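Local coordinates for CBS domain-containing protein (PDB 2YZQ) that is of unknown function but binds S-adenosylmethionine through its CBS domains, which probably act as a ligand-sensing module, at the S-adenosylmethionine site. Coordinates in Å, arbitrary orientation; residue numbers count along the deposited sequence, not the author numbering.

The S-adenosylmethionine site. Residues 158, 172-174, 176-177, 180, 228, 230-232, 250-256. With SAM (S-adenosylmethionine), chain B.
S-adenosylmethionine (SAM) lies in a nucleoside pocket formed between two CBS repeats, and Asp177 anchors its ribose. Along that side chain, CB leads to CG with CG anti to the carbonyl carbon (chi1 -67°), and CG faces both ribose hydroxyls. The carboxylate tips then divide the diol: Asp177 OD1 accepts from SAM O3' at 2.6 Å and Asp177 OD2 from SAM O2', also at 2.6 Å, each on its syn lone pair, the signature of a bidentate grip. OD2 is additionally met from above the carboxylate plane by the backbone N of Asp174, which helps to hold the rotation of the group. Arg180 lays its guanidinium face over OD1 and holds Thr228 OG1 end-on with NH1 and NH2, close to the guanidinium plane; Thr228 OG1 in turn bonds SAM O2' at 2.8 Å and also O3'. The positive charge nearby would favour an ionised Asp177. An alanine here would remove both acceptors and would probably loosen the ribose and cost Arg180 its NH1 salt bridge to OD1.

Adenine is read by backbone: Ile232 N donates almost straight to SAM N1 (2.7 Å, 171° at H), while N6 donates to the carbonyls of Ile232 and Gln254, in plane on a lone pair of each. Ile172 CG2 presses on one purine face, 3.6 Å from the centroid of the six-membered SAM ring, and Ile252 CG2 covers the imidazole part from the opposite face. At the methionine end, Glu253, its chain bent at chi2 (89°), receives the SAM amino N on OE2 at 2.7 Å.

In the fold, strand 169-174 and the short helical turn 175-180 supply the ribose side, whereas the loop between helix 240-250 and strand 254-259 lines the opposite wall.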
loop_
_atom_site.group_PDB
_atom_site.type_symbol
_atom_site.label_atom_id
_atom_site.label_comp_id
_atom_site.label_asym_id
_atom_site.label_seq_id
_atom_site.Cartn_x
_atom_site.Cartn_y
_atom_site.Cartn_z
ATOM N N MET A 158 -2.716 0.026 -6.039
ATOM C CA MET A 158 -1.706 0.904 -6.601
ATOM C C MET A 158 -1.316 0.452 -8.003
ATOM O O MET A 158 -0.655 1.190 -8.731
ATOM C CB MET A 158 -0.469 0.915 -5.707
ATOM C CG MET A 158 -0.724 1.507 -4.337
ATOM S SD MET A 158 0.801 1.608 -3.401
ATOM C CE MET A 158 1.625 2.913 -4.275
ATOM N N ILE A 172 1.668 -5.955 -15.662
ATOM C CA ILE A 172 1.123 -5.182 -14.560
ATOM C C ILE A 172 1.698 -3.780 -14.697
ATOM O O ILE A 172 2.795 -3.610 -15.225
ATOM C CB ILE A 172 1.496 -5.849 -13.207
ATOM C CG1 ILE A 172 0.783 -5.140 -12.054
ATOM C CG2 ILE A 172 3.014 -5.875 -13.028
ATOM C CD1 ILE A 172 0.633 -6.013 -10.822
ATOM N N VAL A 173 0.961 -2.772 -14.247
ATOM C CA VAL A 173 1.437 -1.399 -14.375
ATOM C C VAL A 173 0.999 -0.507 -13.220
ATOM O O VAL A 173 -0.098 -0.673 -12.687
ATOM C CB VAL A 173 0.934 -0.772 -15.710
ATOM C CG1 VAL A 173 -0.600 -0.675 -15.715
ATOM C CG2 VAL A 173 1.551 0.600 -15.915
ATOM N N ASP A 174 1.871 0.417 -12.819
ATOM C CA ASP A 174 1.535 1.364 -11.763
ATOM C C ASP A 174 2.036 2.754 -12.124
ATOM O O ASP A 174 2.609 2.958 -13.199
ATOM C CB ASP A 174 2.040 0.901 -10.377
ATOM C CG ASP A 174 3.528 1.110 -10.155
ATOM O OD1 ASP A 174 4.236 1.622 -11.044
ATOM O OD2 ASP A 174 3.986 0.755 -9.048
ATOM N N THR A 176 4.527 4.602 -11.165
ATOM C CA THR A 176 5.955 4.751 -11.433
ATOM C C THR A 176 6.353 4.341 -12.848
ATOM O O THR A 176 7.375 4.801 -13.368
ATOM C CB THR A 176 6.806 3.938 -10.430
ATOM O OG1 THR A 176 6.726 2.543 -10.744
ATOM C CG2 THR A 176 6.311 4.169 -9.008
ATOM N N ASP A 177 5.553 3.488 -13.481
ATOM C CA ASP A 177 5.865 3.041 -14.833
ATOM C C ASP A 177 5.703 4.140 -15.875
ATOM O O ASP A 177 6.202 4.025 -16.992
ATOM C CB ASP A 177 5.011 1.828 -15.204
ATOM C CG ASP A 177 5.357 0.613 -14.377
ATOM O OD1 ASP A 177 6.558 0.425 -14.083
ATOM O OD2 ASP A 177 4.444 -0.163 -14.026
ATOM N N ARG A 180 8.666 5.493 -17.627
ATOM C CA ARG A 180 9.333 4.687 -18.645
ATOM C C ARG A 180 9.046 5.264 -20.023
ATOM O O ARG A 180 9.611 4.817 -21.023
ATOM C CB ARG A 180 8.850 3.237 -18.595
ATOM C CG ARG A 180 9.381 2.433 -17.428
ATOM C CD ARG A 180 8.644 1.106 -17.340
ATOM N NE ARG A 180 9.194 0.228 -16.317
ATOM C CZ ARG A 180 8.621 -0.910 -15.939
ATOM N NH1 ARG A 180 7.483 -1.292 -16.501
ATOM N NH2 ARG A 180 9.187 -1.668 -15.008
ATOM N N THR A 228 5.112 -3.749 -16.912
ATOM C CA THR A 228 6.097 -4.709 -16.429
ATOM C C THR A 228 5.564 -6.071 -16.885
ATOM O O THR A 228 4.444 -6.454 -16.537
ATOM C CB THR A 228 6.192 -4.673 -14.892
ATOM O OG1 THR A 228 6.690 -3.394 -14.468
ATOM C CG2 THR A 228 7.105 -5.778 -14.384
ATOM N N ASP A 230 7.087 -9.271 -16.407
ATOM C CA ASP A 230 7.296 -10.382 -15.489
ATOM C C ASP A 230 6.543 -10.091 -14.203
ATOM O O ASP A 230 7.032 -9.377 -13.329
ATOM C CB ASP A 230 8.784 -10.579 -15.200
ATOM C CG ASP A 230 9.046 -11.791 -14.329
ATOM O OD1 ASP A 230 8.291 -12.777 -14.448
ATOM O OD2 ASP A 230 10.009 -11.766 -13.536
ATOM N N VAL A 231 5.347 -10.655 -14.096
ATOM C CA VAL A 231 4.495 -10.426 -12.938
ATOM C C VAL A 231 4.743 -11.405 -11.795
ATOM O O VAL A 231 4.795 -12.627 -11.993
ATOM C CB VAL A 231 3.006 -10.498 -13.344
ATOM C CG1 VAL A 231 2.132 -9.947 -12.233
ATOM C CG2 VAL A 231 2.779 -9.715 -14.632
ATOM N N ILE A 232 4.922 -10.847 -10.601
ATOM C CA ILE A 232 5.131 -11.630 -9.394
ATOM C C ILE A 232 3.730 -11.952 -8.892
ATOM O O ILE A 232 2.971 -11.041 -8.547
ATOM C CB ILE A 232 5.877 -10.816 -8.329
ATOM C CG1 ILE A 232 7.200 -10.304 -8.904
ATOM C CG2 ILE A 232 6.101 -11.672 -7.093
ATOM C CD1 ILE A 232 8.103 -11.402 -9.434
ATOM N N TYR A 250 10.575 -7.309 -3.657
ATOM C CA TYR A 250 10.379 -6.565 -4.894
ATOM C C TYR A 250 9.851 -5.145 -4.693
ATOM O O TYR A 250 9.679 -4.402 -5.664
ATOM C CB TYR A 250 9.428 -7.346 -5.803
ATOM C CG TYR A 250 9.939 -8.723 -6.163
ATOM C CD1 TYR A 250 11.010 -8.881 -7.042
ATOM C CD2 TYR A 250 9.365 -9.868 -5.612
ATOM C CE1 TYR A 250 11.496 -10.146 -7.365
ATOM C CE2 TYR A 250 9.842 -11.138 -5.925
ATOM C CZ TYR A 250 10.908 -11.270 -6.803
ATOM O OH TYR A 250 11.383 -12.524 -7.115
ATOM N N SER A 251 9.607 -4.773 -3.439
ATOM C CA SER A 251 9.088 -3.450 -3.104
ATOM C C SER A 251 7.793 -3.172 -3.853
ATOM O O SER A 251 7.637 -2.127 -4.484
ATOM C CB SER A 251 10.116 -2.365 -3.426
ATOM O OG SER A 251 11.234 -2.456 -2.554
ATOM N N ILE A 252 6.873 -4.125 -3.785
ATOM C CA ILE A 252 5.582 -3.990 -4.449
ATOM C C ILE A 252 4.475 -4.128 -3.410
ATOM O O ILE A 252 4.614 -4.866 -2.432
ATOM C CB ILE A 252 5.413 -5.054 -5.552
ATOM C CG1 ILE A 252 5.697 -6.444 -4.980
ATOM C CG2 ILE A 252 6.348 -4.731 -6.724
ATOM C CD1 ILE A 252 5.687 -7.559 -6.019
ATOM N N GLU A 253 3.376 -3.414 -3.632
ATOM C CA GLU A 253 2.259 -3.417 -2.694
ATOM C C GLU A 253 1.137 -4.400 -3.012
ATOM O O GLU A 253 0.155 -4.471 -2.274
ATOM C CB GLU A 253 1.672 -2.006 -2.592
ATOM C CG GLU A 253 2.662 -0.948 -2.096
ATOM C CD GLU A 253 3.459 -0.282 -3.210
ATOM O OE1 GLU A 253 3.512 -0.813 -4.342
ATOM O OE2 GLU A 253 4.053 0.784 -2.940
ATOM N N GLN A 254 1.275 -5.158 -4.096
ATOM C CA GLN A 254 0.228 -6.103 -4.464
ATOM C C GLN A 254 0.687 -7.194 -5.417
ATOM O O GLN A 254 1.549 -6.968 -6.268
ATOM C CB GLN A 254 -0.942 -5.365 -5.118
ATOM C CG GLN A 254 -0.587 -4.694 -6.447
ATOM C CD GLN A 254 0.339 -3.508 -6.276
ATOM O OE1 GLN A 254 0.013 -2.551 -5.575
ATOM N NE2 GLN A 254 1.500 -3.559 -6.931
ATOM N N LEU A 255 0.095 -8.376 -5.269
ATOM C CA LEU A 255 0.397 -9.510 -6.138
ATOM C C LEU A 255 -0.886 -10.071 -6.717
ATOM O O LEU A 255 -1.825 -10.370 -5.981
ATOM C CB LEU A 255 1.086 -10.652 -5.382
ATOM C CG LEU A 255 2.557 -10.569 -4.970
ATOM C CD1 LEU A 255 2.759 -9.462 -3.963
ATOM C CD2 LEU A 255 2.986 -11.912 -4.385
ATOM N N PRO A 256 -0.963 -10.184 -8.048
ATOM C CA PRO A 256 -2.183 -10.750 -8.625
ATOM C C PRO A 256 -2.303 -12.183 -8.098
ATOM O O PRO A 256 -1.295 -12.865 -7.908
ATOM C CB PRO A 256 -1.891 -10.730 -10.118
ATOM C CG PRO A 256 -1.074 -9.484 -10.279
ATOM C CD PRO A 256 -0.134 -9.542 -9.085
HETATM N N SAM B . 4.726 2.690 -4.684
HETATM C CA SAM B . 6.108 2.292 -4.991
HETATM C C SAM B . 6.908 3.507 -5.426
HETATM O O SAM B . 8.127 3.453 -5.470
HETATM O OXT SAM B . 6.339 4.538 -5.734
HETATM C CB SAM B . 6.089 1.236 -6.105
HETATM C CG SAM B . 7.411 0.466 -6.115
HETATM S SD SAM B . 7.294 -0.965 -7.230
HETATM C CE SAM B . 9.047 -1.473 -7.225
HETATM C "C5'" SAM B . 7.018 -0.265 -8.874
HETATM C "C4'" SAM B . 7.323 -1.328 -9.931
HETATM O "O4'" SAM B . 6.841 -2.618 -9.482
HETATM C "C3'" SAM B . 6.627 -1.019 -11.263
HETATM O "O3'" SAM B . 7.539 -1.266 -12.346
HETATM C "C2'" SAM B . 5.445 -1.998 -11.268
HETATM O "O2'" SAM B . 4.999 -2.286 -12.598
HETATM C "C1'" SAM B . 6.071 -3.200 -10.546
HETATM N N9 SAM B . 5.080 -4.119 -9.979
HETATM C C8 SAM B . 3.996 -3.829 -9.183
HETATM N N7 SAM B . 3.439 -4.943 -8.783
HETATM C C5 SAM B . 4.052 -5.988 -9.400
HETATM C C6 SAM B . 3.862 -7.397 -9.454
HETATM N N6 SAM B . 2.827 -8.001 -8.770
HETATM N N1 SAM B . 4.713 -8.144 -10.189
HETATM C C2 SAM B . 5.693 -7.591 -10.912
HETATM N N3 SAM B . 5.928 -6.282 -10.868
HETATM C C4 SAM B . 5.122 -5.455 -10.158
HETATM O O HOH W 1 8.661 1.775 -12.517
HETATM O O HOH W 2 3.144 2.660 -7.182
HETATM O O HOH W 3 9.549 -4.277 -8.889
#